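PDB 5VYD: phosphodiesterase from Salpingoeca rosetta, which belongs to the HD-type phosphodiesterase superfamily and has an all-helical fold that holds a zinc ion and a magnesium ion. Local coordinates for residues S9-D14 and V30-E35; Q41-E46 and V154-E159; L80-V85 and A212-T217; V133-H138 and L174-A179. All coordinates share one frame; numbering follows the deposited sequence.

Contact 1: S9-D14 and V30-E35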
loop_
_atom_site.group_PDB
_atom_site.type_symbol
_atom_site.label_atom_id
_atom_site.label_comp_id
_atom_site.label_asym_id
_atom_site.label_seq_id
_atom_site.Cartn_x
_atom_site.Cartn_y
_atom_site.Cartn_z
ATOM N N SER A 9 17.508 -2.167 -13.524
ATOM C CA SER A 9 16.632 -2.919 -14.413
ATOM C C SER A 9 15.480 -3.588 -13.677
ATOM O O SER A 9 14.384 -3.699 -14.235
ATOM C CB SER A 9 17.437 -3.983 -15.171
ATOM O OG SER A 9 16.627 -4.671 -16.110
ATOM N N LEU A 10 15.702 -4.039 -12.442
ATOM C CA LEU A 10 14.613 -4.582 -11.637
ATOM C C LEU A 10 13.794 -3.474 -10.987
ATOM O O LEU A 10 12.561 -3.565 -10.918
ATOM C CB LEU A 10 15.172 -5.522 -10.567
ATOM C CG LEU A 10 14.265 -5.862 -9.380
ATOM C CD1 LEU A 10 13.015 -6.625 -9.818
ATOM C CD2 LEU A 10 15.035 -6.647 -8.331
ATOM N N PHE A 11 14.457 -2.423 -10.516
ATOM C CA PHE A 11 13.798 -1.367 -9.752
ATOM C C PHE A 11 13.412 -0.215 -10.678
ATOM O O PHE A 11 13.974 0.881 -10.646
ATOM C CB PHE A 11 14.699 -0.912 -8.611
ATOM C CG PHE A 11 15.023 -2.009 -7.639
ATOM C CD1 PHE A 11 14.014 -2.797 -7.108
ATOM C CD2 PHE A 11 16.333 -2.270 -7.276
ATOM C CE1 PHE A 11 14.305 -3.815 -6.219
ATOM C CE2 PHE A 11 16.631 -3.288 -6.390
ATOM C CZ PHE A 11 15.615 -4.062 -5.859
ATOM N N THR A 12 12.420 -0.498 -11.517
ATOM C CA THR A 12 11.807 0.481 -12.401
ATOM C C THR A 12 10.316 0.571 -12.098
ATOM O O THR A 12 9.756 -0.238 -11.354
ATOM C CB THR A 12 12.026 0.123 -13.876
ATOM O OG1 THR A 12 11.566 -1.212 -14.123
ATOM C CG2 THR A 12 13.498 0.226 -14.238
ATOM N N TRP A 13 9.672 1.567 -12.700
ATOM C CA TRP A 13 8.273 1.863 -12.430
ATOM C C TRP A 13 7.306 1.034 -13.266
ATOM O O TRP A 13 6.101 1.306 -13.240
ATOM C CB TRP A 13 8.005 3.354 -12.645
ATOM C CG TRP A 13 8.394 4.177 -11.462
ATOM C CD1 TRP A 13 9.556 4.871 -11.288
ATOM C CD2 TRP A 13 7.628 4.368 -10.268
ATOM N NE1 TRP A 13 9.556 5.493 -10.062
ATOM C CE2 TRP A 13 8.383 5.201 -9.416
ATOM C CE3 TRP A 13 6.373 3.922 -9.839
ATOM C CZ2 TRP A 13 7.925 5.595 -8.159
ATOM C CZ3 TRP A 13 5.920 4.314 -8.591
ATOM C CH2 TRP A 13 6.695 5.144 -7.766
ATOM N N ASP A 14 7.794 0.036 -13.999
ATOM C CA ASP A 14 6.932 -0.860 -14.761
ATOM C C ASP A 14 6.779 -2.220 -14.095
ATOM O O ASP A 14 6.165 -3.119 -14.676
ATOM C CB ASP A 14 7.466 -1.032 -16.186
ATOM C CG ASP A 14 8.796 -1.762 -16.226
ATOM O OD1 ASP A 14 9.645 -1.498 -15.348
ATOM O OD2 ASP A 14 8.991 -2.605 -17.130
ATOM N N VAL A 30 14.026 -9.962 -1.173
ATOM C CA VAL A 30 15.383 -10.010 -0.637
ATOM C C VAL A 30 16.230 -8.892 -1.234
ATOM O O VAL A 30 16.909 -8.157 -0.511
ATOM C CB VAL A 30 16.011 -11.394 -0.881
ATOM C CG1 VAL A 30 17.471 -11.394 -0.452
ATOM C CG2 VAL A 30 15.239 -12.466 -0.131
ATOM N N ARG A 31 16.184 -8.736 -2.562
ATOM C CA ARG A 31 16.955 -7.682 -3.220
ATOM C C ARG A 31 16.657 -6.314 -2.618
ATOM O O ARG A 31 17.559 -5.482 -2.473
ATOM C CB ARG A 31 16.659 -7.669 -4.722
ATOM C CG ARG A 31 16.940 -8.982 -5.434
ATOM C CD ARG A 31 18.334 -9.028 -6.039
ATOM N NE ARG A 31 18.451 -8.182 -7.224
ATOM C CZ ARG A 31 19.037 -6.990 -7.238
ATOM N NH1 ARG A 31 19.570 -6.498 -6.128
ATOM N NH2 ARG A 31 19.098 -6.292 -8.365
ATOM N N VAL A 32 15.395 -6.068 -2.254
ATOM C CA VAL A 32 15.033 -4.792 -1.643
ATOM C C VAL A 32 15.759 -4.610 -0.314
ATOM O O VAL A 32 16.241 -3.515 0.003
ATOM C CB VAL A 32 13.503 -4.694 -1.481
ATOM C CG1 VAL A 32 13.131 -3.519 -0.595
ATOM C CG2 VAL A 32 12.840 -4.550 -2.846
ATOM N N PHE A 33 15.861 -5.680 0.479
ATOM C CA PHE A 33 16.630 -5.601 1.717
ATOM C C PHE A 33 18.124 -5.468 1.441
ATOM O O PHE A 33 18.829 -4.785 2.193
ATOM C CB PHE A 33 16.356 -6.826 2.593
ATOM C CG PHE A 33 15.051 -6.766 3.337
ATOM C CD1 PHE A 33 13.846 -6.928 2.673
ATOM C CD2 PHE A 33 15.030 -6.557 4.705
ATOM C CE1 PHE A 33 12.642 -6.874 3.360
ATOM C CE2 PHE A 33 13.831 -6.504 5.396
ATOM C CZ PHE A 33 12.636 -6.664 4.722
ATOM N N GLN A 34 18.622 -6.102 0.375
ATOM C CA GLN A 34 20.040 -5.989 0.041
ATOM C C GLN A 34 20.399 -4.560 -0.338
ATOM O O GLN A 34 21.365 -3.992 0.185
ATOM C CB GLN A 34 20.400 -6.937 -1.108
ATOM C CG GLN A 34 19.910 -8.366 -0.955
ATOM C CD GLN A 34 20.955 -9.306 -0.392
ATOM O OE1 GLN A 34 21.050 -10.463 -0.806
ATOM N NE2 GLN A 34 21.739 -8.821 0.563
ATOM N N GLU A 35 19.619 -3.958 -1.241
ATOM C CA GLU A 35 19.982 -2.663 -1.808
ATOM C C GLU A 35 19.916 -1.544 -0.781
ATOM O O GLU A 35 20.633 -0.545 -0.911
ATOM C CB GLU A 35 19.076 -2.342 -2.996
ATOM C CG GLU A 35 19.247 -3.288 -4.165
ATOM C CD GLU A 35 20.576 -3.113 -4.866
ATOM O OE1 GLU A 35 21.120 -1.990 -4.840
ATOM O OE2 GLU A 35 21.079 -4.101 -5.443
#
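Phe11 meets helix 22-35 with the outer part of its ring. It is the centre of an inverse gamma turn, where the chain leaves the short helix 7-10. Three residues of segment 30-35 meet the ring obliquely. Phe11 CE1 touches Val32 CG2 at 3.8 Å. Phe11 CZ lies 3.9 Å from Arg31 CB, and Phe11 CE2 reaches Glu35 CG at 3.4 Å. Leu10 covers part of one face of the ring, with its CG 3.7 Å above the plane of Phe11 and offset toward the rim. With chi1 at 162° Leu10 swings CG away from its backbone N, and Leu10 CD2 reaches Arg31 NE at 3.9 Å. The bent Arg31 side chain therefore has Leu10 beside it, and Phe11 CE2 lies over one face of its guanidinium. That plane is turned 58° from the phenyl ring. Tyr79 of helix 68-86 also meets the Phe11 ring. The carbonyl of Leu10 takes a hydrogen bond from His76 of the same helix. Arg31 is fixed at its far end by a salt bridge one helical turn along: NH1 donates in the guanidinium plane to the anti lone pair of Glu35 OE2, 2.9 Å away.

Contact 2: Q41-E46 and V154-E159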
loop_
_atom_site.group_PDB
_atom_site.type_symbol
_atom_site.label_atom_id
_atom_site.label_comp_id
_atom_site.label_asym_id
_atom_site.label_seq_id
_atom_site.Cartn_x
_atom_site.Cartn_y
_atom_site.Cartn_z
ATOM N N GLN A 41 23.263 -3.464 8.362
ATOM C CA GLN A 41 23.101 -2.436 9.384
ATOM C C GLN A 41 22.659 -3.035 10.712
ATOM O O GLN A 41 23.184 -2.672 11.770
ATOM C CB GLN A 41 22.095 -1.385 8.917
ATOM C CG GLN A 41 21.855 -0.287 9.935
ATOM C CD GLN A 41 23.040 0.651 10.065
ATOM O OE1 GLN A 41 23.632 1.064 9.066
ATOM N NE2 GLN A 41 23.394 0.991 11.300
ATOM N N PHE A 42 21.695 -3.952 10.679
ATOM C CA PHE A 42 21.156 -4.554 11.891
ATOM C C PHE A 42 21.513 -6.027 12.022
ATOM O O PHE A 42 20.910 -6.728 12.841
ATOM C CB PHE A 42 19.639 -4.369 11.939
ATOM C CG PHE A 42 19.209 -2.942 11.781
ATOM C CD1 PHE A 42 19.295 -2.059 12.844
ATOM C CD2 PHE A 42 18.736 -2.479 10.566
ATOM C CE1 PHE A 42 18.910 -0.741 12.703
ATOM C CE2 PHE A 42 18.348 -1.163 10.416
ATOM C CZ PHE A 42 18.435 -0.292 11.485
ATOM N N ASN A 43 22.474 -6.507 11.233
ATOM C CA ASN A 43 22.959 -7.885 11.311
ATOM C C ASN A 43 21.800 -8.877 11.207
ATOM O O ASN A 43 21.636 -9.781 12.027
ATOM C CB ASN A 43 23.766 -8.103 12.594
ATOM C CG ASN A 43 24.637 -9.343 12.532
ATOM O OD1 ASN A 43 25.013 -9.800 11.452
ATOM N ND2 ASN A 43 24.963 -9.896 13.695
ATOM N N ILE A 44 20.978 -8.690 10.177
ATOM C CA ILE A 44 19.786 -9.511 10.006
ATOM C C ILE A 44 20.203 -10.919 9.607
ATOM O O ILE A 44 20.931 -11.114 8.628
ATOM C CB ILE A 44 18.839 -8.896 8.966
ATOM C CG1 ILE A 44 18.326 -7.535 9.442
ATOM C CG2 ILE A 44 17.674 -9.833 8.682
ATOM C CD1 ILE A 44 17.460 -6.826 8.422
ATOM N N ASP A 45 19.752 -11.906 10.376
ATOM C CA ASP A 45 19.945 -13.303 10.007
ATOM C C ASP A 45 19.146 -13.609 8.747
ATOM O O ASP A 45 17.925 -13.428 8.716
ATOM C CB ASP A 45 19.511 -14.205 11.164
ATOM C CG ASP A 45 19.767 -15.681 10.898
ATOM O OD1 ASP A 45 20.249 -16.032 9.800
ATOM O OD2 ASP A 45 19.486 -16.497 11.800
ATOM N N GLU A 46 19.835 -14.070 7.699
ATOM C CA GLU A 46 19.143 -14.347 6.444
ATOM C C GLU A 46 18.263 -15.583 6.529
ATOM O O GLU A 46 17.371 -15.753 5.692
ATOM C CB GLU A 46 20.145 -14.488 5.301
ATOM C CG GLU A 46 20.279 -13.224 4.488
ATOM C CD GLU A 46 21.708 -12.946 4.116
ATOM O OE1 GLU A 46 21.947 -12.086 3.243
ATOM O OE2 GLU A 46 22.597 -13.596 4.699
ATOM N N VAL A 154 14.101 -8.177 13.394
ATOM C CA VAL A 154 14.518 -6.982 14.119
ATOM C C VAL A 154 15.073 -7.343 15.494
ATOM O O VAL A 154 14.999 -6.541 16.431
ATOM C CB VAL A 154 13.349 -5.988 14.251
ATOM C CG1 VAL A 154 12.920 -5.480 12.881
ATOM C CG2 VAL A 154 12.175 -6.640 14.973
ATOM N N GLU A 155 15.647 -8.542 15.623
ATOM C CA GLU A 155 16.083 -9.013 16.933
ATOM C C GLU A 155 17.274 -8.230 17.473
ATOM O O GLU A 155 17.470 -8.192 18.690
ATOM C CB GLU A 155 16.423 -10.504 16.873
ATOM C CG GLU A 155 17.579 -10.852 15.946
ATOM C CD GLU A 155 17.842 -12.347 15.872
ATOM O OE1 GLU A 155 17.393 -13.079 16.781
ATOM O OE2 GLU A 155 18.497 -12.788 14.903
ATOM N N ASN A 156 18.058 -7.589 16.605
ATOM C CA ASN A 156 19.278 -6.912 17.029
ATOM C C ASN A 156 19.083 -5.428 17.323
ATOM O O ASN A 156 20.025 -4.785 17.795
ATOM C CB ASN A 156 20.372 -7.075 15.965
ATOM C CG ASN A 156 20.729 -8.527 15.706
ATOM O OD1 ASN A 156 20.705 -9.356 16.616
ATOM N ND2 ASN A 156 21.056 -8.843 14.460
ATOM N N LEU A 157 17.906 -4.870 17.053
ATOM C CA LEU A 157 17.656 -3.470 17.369
ATOM C C LEU A 157 17.574 -3.283 18.878
ATOM O O LEU A 157 16.996 -4.109 19.589
ATOM C CB LEU A 157 16.356 -2.990 16.717
ATOM C CG LEU A 157 16.293 -2.668 15.219
ATOM C CD1 LEU A 157 16.479 -3.909 14.354
ATOM C CD2 LEU A 157 14.975 -1.979 14.884
ATOM N N ASP A 158 18.147 -2.188 19.370
ATOM C CA ASP A 158 18.111 -1.919 20.802
ATOM C C ASP A 158 16.705 -1.461 21.197
ATOM O O ASP A 158 15.755 -1.508 20.410
ATOM C CB ASP A 158 19.189 -0.910 21.196
ATOM C CG ASP A 158 19.000 0.452 20.549
ATOM O OD1 ASP A 158 17.988 1.128 20.836
ATOM O OD2 ASP A 158 19.885 0.858 19.770
ATOM N N GLU A 159 16.566 -1.006 22.442
ATOM C CA GLU A 159 15.244 -0.700 22.979
ATOM C C GLU A 159 14.618 0.500 22.276
ATOM O O GLU A 159 13.442 0.463 21.893
ATOM C CB GLU A 159 15.345 -0.454 24.482
ATOM C CG GLU A 159 14.023 -0.524 25.215
ATOM C CD GLU A 159 14.195 -0.440 26.721
ATOM O OE1 GLU A 159 13.864 0.613 27.304
ATOM O OE2 GLU A 159 14.674 -1.427 27.318
HETATM O O HOH W 1 17.933 -7.240 14.120
#
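The carbonyl oxygen of Phe42 is gripped by the side chain of Asn156 and by a water. Asn156 ND2 donates to Phe42 O at 2.7 Å with a nearly straight N-H (166°). The acceptor lies in the amide plane, and the donor is tilted 16° from the carbonyl plane. The water donates to Phe42 O and accepts from the backbone N of Asn156 at a short 2.5 Å, so side chain and main chain of one residue reach the same carbonyl. Asn43 O is also close to Asn156 ND2, but the angle is too poor for a hydrogen bond. Asn156 lies in a type I turn from Val154 to Leu157. Beyond it, Leu157 CD1 packs obliquely on the Phe42 ring, 3.7 Å from CD1 of that ring. At the other end Asp45 CB comes within 4.1 Å of Glu155 OE2. Asp45 N-caps helix 46-59, with OD1 bonded to Lys47 N. Lys48 forms a salt bridge with Asp45 and a long, weak ion pair with Glu155, which probably eases repulsion between the carboxylates. The contact joins the end of helix 38-42 to the loop before helix 159-174, with Leu96 of helix 92-104 touching both Phe42 and Val154.

Contact 3: L80-V85 and A212-T217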
loop_
_atom_site.group_PDB
_atom_site.type_symbol
_atom_site.label_atom_id
_atom_site.label_comp_id
_atom_site.label_asym_id
_atom_site.label_seq_id
_atom_site.Cartn_x
_atom_site.Cartn_y
_atom_site.Cartn_z
ATOM N N LEU A 80 10.812 2.318 -4.376
ATOM C CA LEU A 80 11.036 3.370 -5.362
ATOM C C LEU A 80 10.756 4.751 -4.779
ATOM O O LEU A 80 11.514 5.699 -5.023
ATOM C CB LEU A 80 10.169 3.120 -6.596
ATOM C CG LEU A 80 10.481 1.825 -7.349
ATOM C CD1 LEU A 80 9.576 1.664 -8.561
ATOM C CD2 LEU A 80 11.945 1.800 -7.761
ATOM N N LEU A 81 9.677 4.887 -4.008
ATOM C CA LEU A 81 9.337 6.185 -3.432
ATOM C C LEU A 81 10.413 6.652 -2.459
ATOM O O LEU A 81 10.890 7.789 -2.545
ATOM C CB LEU A 81 7.972 6.114 -2.741
ATOM C CG LEU A 81 6.770 5.893 -3.663
ATOM C CD1 LEU A 81 5.487 5.783 -2.862
ATOM C CD2 LEU A 81 6.666 7.014 -4.689
ATOM N N LEU A 82 10.811 5.783 -1.526
ATOM C CA LEU A 82 11.838 6.154 -0.558
ATOM C C LEU A 82 13.169 6.435 -1.247
ATOM O O LEU A 82 13.841 7.424 -0.935
ATOM C CB LEU A 82 11.991 5.052 0.490
ATOM C CG LEU A 82 10.779 4.795 1.389
ATOM C CD1 LEU A 82 11.006 3.573 2.266
ATOM C CD2 LEU A 82 10.488 6.017 2.241
ATOM N N THR A 83 13.557 5.579 -2.196
ATOM C CA THR A 83 14.815 5.770 -2.914
ATOM C C THR A 83 14.835 7.104 -3.650
ATOM O O THR A 83 15.876 7.770 -3.722
ATOM C CB THR A 83 15.043 4.606 -3.885
ATOM O OG1 THR A 83 15.760 3.558 -3.219
ATOM C CG2 THR A 83 15.815 5.043 -5.123
ATOM N N SER A 84 13.688 7.525 -4.177
ATOM C CA SER A 84 13.642 8.730 -4.990
ATOM C C SER A 84 13.519 10.006 -4.168
ATOM O O SER A 84 13.900 11.077 -4.653
ATOM C CB SER A 84 12.475 8.644 -5.977
ATOM O OG SER A 84 12.098 9.931 -6.429
ATOM N N VAL A 85 13.019 9.926 -2.937
ATOM C CA VAL A 85 12.552 11.130 -2.260
ATOM C C VAL A 85 13.082 11.256 -0.834
ATOM O O VAL A 85 13.342 12.369 -0.361
ATOM C CB VAL A 85 11.011 11.171 -2.292
ATOM C CG1 VAL A 85 10.412 11.397 -0.901
ATOM C CG2 VAL A 85 10.543 12.230 -3.265
ATOM N N ALA A 212 4.049 7.779 6.447
ATOM C CA ALA A 212 2.667 7.345 6.276
ATOM C C ALA A 212 2.120 7.793 4.927
ATOM O O ALA A 212 1.425 7.031 4.243
ATOM C CB ALA A 212 1.804 7.889 7.416
ATOM N N VAL A 213 2.442 9.025 4.524
ATOM C CA VAL A 213 2.007 9.540 3.229
ATOM C C VAL A 213 2.591 8.704 2.099
ATOM O O VAL A 213 1.921 8.437 1.093
ATOM C CB VAL A 213 2.392 11.028 3.104
ATOM C CG1 VAL A 213 2.599 11.427 1.647
ATOM C CG2 VAL A 213 1.328 11.906 3.754
ATOM N N LEU A 214 3.840 8.257 2.254
ATOM C CA LEU A 214 4.488 7.498 1.188
ATOM C C LEU A 214 3.955 6.072 1.111
ATOM O O LEU A 214 3.739 5.544 0.012
ATOM C CB LEU A 214 6.002 7.499 1.391
ATOM C CG LEU A 214 6.696 8.853 1.237
ATOM C CD1 LEU A 214 8.200 8.696 1.337
ATOM C CD2 LEU A 214 6.311 9.522 -0.077
ATOM N N LEU A 215 3.740 5.425 2.261
ATOM C CA LEU A 215 3.172 4.081 2.235
ATOM C C LEU A 215 1.766 4.098 1.653
ATOM O O LEU A 215 1.406 3.230 0.848
ATOM C CB LEU A 215 3.160 3.471 3.635
ATOM C CG LEU A 215 2.692 2.017 3.580
ATOM C CD1 LEU A 215 3.672 1.198 2.757
ATOM C CD2 LEU A 215 2.514 1.418 4.967
ATOM N N HIS A 216 0.958 5.083 2.048
ATOM C CA HIS A 216 -0.365 5.243 1.458
ATOM C C HIS A 216 -0.275 5.442 -0.051
ATOM O O HIS A 216 -1.072 4.874 -0.804
ATOM C CB HIS A 216 -1.089 6.416 2.118
ATOM C CG HIS A 216 -2.478 6.634 1.607
ATOM N ND1 HIS A 216 -3.421 5.630 1.565
ATOM C CD2 HIS A 216 -3.086 7.741 1.121
ATOM C CE1 HIS A 216 -4.550 6.110 1.074
ATOM N NE2 HIS A 216 -4.373 7.389 0.797
ATOM N N THR A 217 0.695 6.241 -0.512
ATOM C CA THR A 217 0.880 6.421 -1.949
ATOM C C THR A 217 1.208 5.098 -2.628
ATOM O O THR A 217 0.642 4.771 -3.680
ATOM C CB THR A 217 1.986 7.444 -2.225
ATOM O OG1 THR A 217 1.618 8.722 -1.690
ATOM C CG2 THR A 217 2.224 7.578 -3.726
#
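Leu214 meets Leu82 and Val85 through a single methyl in the buried core of this all-helical fold. Helices 68-86 and 204-219 run more antiparallel than parallel here, with 134° between their directions and axes 10.3 Å apart at the closest. Leu214 CD1 lies 3.6 Å from Leu82 CD2 and 4.1 Å from Val85 CG1. Leu81 makes the second point of packing. Leu81 CD1 rests 3.4 Å from Leu214 O and 3.8 Å from Thr217 CG2. Leu81 and Leu214 both have CG beside the backbone N (chi1 -67°) and project across the interface. Val85 closes the wider pi-type turn at 82-85. In the next shell, Leu95 and Met98 of helix 92-104 touch Leu82, Trp13 touches Leu81, and Phe290 touches Val85. Behind Thr217 stand His283 and Leu286 of helix 264-289. The hydroxyl of Thr217 faces its own helix, which leaves CG2 for Leu81. OG1 also pairs with Trp282 NE1. Thr217 OG1 donates to Val213 O at 2.8 Å, and the backbone N of Thr217 reaches the same oxygen at 3.0 Å from the opposite face of its plane.

Contact 4: V133-H138 and L174-A179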
loop_
_atom_site.group_PDB
_atom_site.type_symbol
_atom_site.label_atom_id
_atom_site.label_comp_id
_atom_site.label_asym_id
_atom_site.label_seq_id
_atom_site.Cartn_x
_atom_site.Cartn_y
_atom_site.Cartn_z
ATOM N N VAL A 133 -10.712 -1.181 11.402
ATOM C CA VAL A 133 -10.800 -2.576 11.833
ATOM C C VAL A 133 -9.764 -3.429 11.112
ATOM O O VAL A 133 -8.925 -4.081 11.743
ATOM C CB VAL A 133 -12.226 -3.109 11.617
ATOM C CG1 VAL A 133 -12.303 -4.574 11.990
ATOM C CG2 VAL A 133 -13.209 -2.296 12.439
ATOM N N LEU A 134 -9.809 -3.433 9.777
ATOM C CA LEU A 134 -8.840 -4.196 8.994
ATOM C C LEU A 134 -7.410 -3.810 9.348
ATOM O O LEU A 134 -6.570 -4.675 9.623
ATOM C CB LEU A 134 -9.083 -3.975 7.502
ATOM C CG LEU A 134 -9.803 -5.044 6.686
ATOM C CD1 LEU A 134 -10.595 -5.980 7.573
ATOM C CD2 LEU A 134 -10.710 -4.355 5.688
ATOM N N GLU A 135 -7.120 -2.506 9.344
ATOM C CA GLU A 135 -5.744 -2.047 9.497
ATOM C C GLU A 135 -5.196 -2.391 10.876
ATOM O O GLU A 135 -4.024 -2.765 11.009
ATOM C CB GLU A 135 -5.666 -0.545 9.231
ATOM C CG GLU A 135 -5.906 -0.147 7.766
ATOM C CD GLU A 135 -7.343 -0.375 7.302
ATOM O OE1 GLU A 135 -8.235 -0.533 8.167
ATOM O OE2 GLU A 135 -7.579 -0.402 6.071
ATOM N N ASN A 136 -6.030 -2.281 11.912
ATOM C CA ASN A 136 -5.618 -2.733 13.234
ATOM C C ASN A 136 -5.301 -4.222 13.228
ATOM O O ASN A 136 -4.345 -4.664 13.875
ATOM C CB ASN A 136 -6.707 -2.421 14.261
ATOM C CG ASN A 136 -6.461 -1.115 14.984
ATOM O OD1 ASN A 136 -5.358 -0.860 15.468
ATOM N ND2 ASN A 136 -7.485 -0.275 15.052
ATOM N N HIS A 137 -6.087 -5.008 12.491
ATOM C CA HIS A 137 -5.842 -6.443 12.417
ATOM C C HIS A 137 -4.549 -6.742 11.672
ATOM O O HIS A 137 -3.785 -7.626 12.075
ATOM C CB HIS A 137 -7.029 -7.140 11.750
ATOM C CG HIS A 137 -6.889 -8.628 11.651
ATOM N ND1 HIS A 137 -6.655 -9.428 12.748
ATOM C CD2 HIS A 137 -6.963 -9.461 10.586
ATOM C CE1 HIS A 137 -6.584 -10.690 12.362
ATOM N NE2 HIS A 137 -6.768 -10.737 11.055
ATOM N N HIS A 138 -4.284 -6.009 10.585
ATOM C CA HIS A 138 -3.046 -6.205 9.835
ATOM C C HIS A 138 -1.832 -5.892 10.699
ATOM O O HIS A 138 -0.869 -6.664 10.745
ATOM C CB HIS A 138 -3.033 -5.325 8.580
ATOM C CG HIS A 138 -4.217 -5.514 7.684
ATOM N ND1 HIS A 138 -4.800 -6.743 7.463
ATOM C CD2 HIS A 138 -4.925 -4.624 6.948
ATOM C CE1 HIS A 138 -5.817 -6.602 6.631
ATOM N NE2 HIS A 138 -5.913 -5.326 6.303
ATOM N N LEU A 174 -1.822 1.837 9.848
ATOM C CA LEU A 174 -3.102 2.440 10.203
ATOM C C LEU A 174 -3.511 3.524 9.211
ATOM O O LEU A 174 -4.707 3.709 8.951
ATOM C CB LEU A 174 -3.037 3.004 11.621
ATOM C CG LEU A 174 -3.574 2.111 12.746
ATOM C CD1 LEU A 174 -3.106 0.676 12.596
ATOM C CD2 LEU A 174 -3.166 2.660 14.107
ATOM N N ASN A 175 -2.544 4.236 8.637
ATOM C CA ASN A 175 -2.852 5.288 7.679
ATOM C C ASN A 175 -3.059 4.770 6.260
ATOM O O ASN A 175 -3.182 5.585 5.338
ATOM C CB ASN A 175 -1.755 6.354 7.690
ATOM C CG ASN A 175 -2.003 7.423 8.732
ATOM O OD1 ASN A 175 -2.805 8.335 8.523
ATOM N ND2 ASN A 175 -1.319 7.318 9.865
ATOM N N THR A 176 -3.091 3.453 6.050
ATOM C CA THR A 176 -3.583 2.945 4.774
ATOM C C THR A 176 -5.102 2.853 4.743
ATOM O O THR A 176 -5.667 2.567 3.682
ATOM C CB THR A 176 -2.979 1.572 4.452
ATOM O OG1 THR A 176 -3.328 0.630 5.476
ATOM C CG2 THR A 176 -1.458 1.664 4.331
ATOM N N ASP A 177 -5.770 3.088 5.873
ATOM C CA ASP A 177 -7.226 3.143 5.894
ATOM C C ASP A 177 -7.699 4.360 5.107
ATOM O O ASP A 177 -7.301 5.492 5.401
ATOM C CB ASP A 177 -7.731 3.202 7.335
ATOM C CG ASP A 177 -9.251 3.137 7.429
ATOM O OD1 ASP A 177 -9.907 2.817 6.415
ATOM O OD2 ASP A 177 -9.790 3.413 8.520
ATOM N N MET A 178 -8.552 4.128 4.105
ATOM C CA MET A 178 -9.035 5.225 3.272
ATOM C C MET A 178 -9.815 6.260 4.069
ATOM O O MET A 178 -9.928 7.408 3.625
ATOM C CB MET A 178 -9.901 4.682 2.133
ATOM C CG MET A 178 -9.110 4.097 0.971
ATOM S SD MET A 178 -8.002 5.301 0.205
ATOM C CE MET A 178 -9.138 6.635 -0.168
ATOM N N ALA A 179 -10.349 5.886 5.235
ATOM C CA ALA A 179 -11.079 6.834 6.070
ATOM C C ALA A 179 -10.194 7.957 6.596
ATOM O O ALA A 179 -10.719 8.990 7.024
ATOM C CB ALA A 179 -11.739 6.106 7.241
HETATM O O HOH W 2 -6.245 -0.284 3.981
#
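Glu135, near the start of helix 133-146, crosses to the type I turn from Leu174 to Asp177. Its chain bends at chi2 (68°), and this folds the carboxylate over Asp177. Glu135 CG passes 3.5 Å from Thr176 OG1, a hydroxyl that is hydrogen-bonded to Ile173 O. Glu135 CD then rests 3.6 Å from Asp177 CB. The two carboxylates are stacked with their planes 17° apart, although the side chains cross at about a right angle. Each has an outside partner: Glu135 OE1 pairs with Asn114 ND2, and Asp177 OD2 with Ser132 OG. A water donates to Glu135 OE2 at 2.5 Å and, weakly, to Thr176 O, so it bridges the two segments. Next in sequence, Asn136 OD1 touches Leu174 CD1 at 4.0 Å, while its ND2 is held by Gln131 O. The same Leu174 methyl lies 3.9 Å from the backbone oxygen of Glu135. The contact borders the metal centre. The side chain of Glu135 is about 4 Å from the magnesium ion, and that of Thr176 about 6 Å from the zinc ion and against its ligand Asp219. This spacing would suit an outer-shell place for Glu135, probably with water between it and the magnesium ion. Glu135 OE2 lies 4.0 Å from Asp177 OD1, a like-charge pair that the magnesium ion and the two hydrogen-bond partners probably make tolerable.

How the contacts relate
Contact 4 lies beside the two metals. Contact 3 touches it, with centres 18 Å apart: His216 CE1 meets Met178 SD at 3.7 Å, and Leu215 packs on Thr176. Helix 204-219 thus runs from the core packing of contact 3 to the zinc ligand Asp219, with the side chain of Thr217 about 12 Å from the zinc ion. Contact 1 also touches contact 3, nearer the surface. Trp13 CH2 lies 3.6 Å from Leu81 CD2, and the centres are 14 Å apart. Contacts 1 and 4 lie on opposite sides of the chain's centre. Contact 2 is remote from the metals, its centre 27 Å from that of contact 4. It adjoins contact 1 through Gln34 and Glu46.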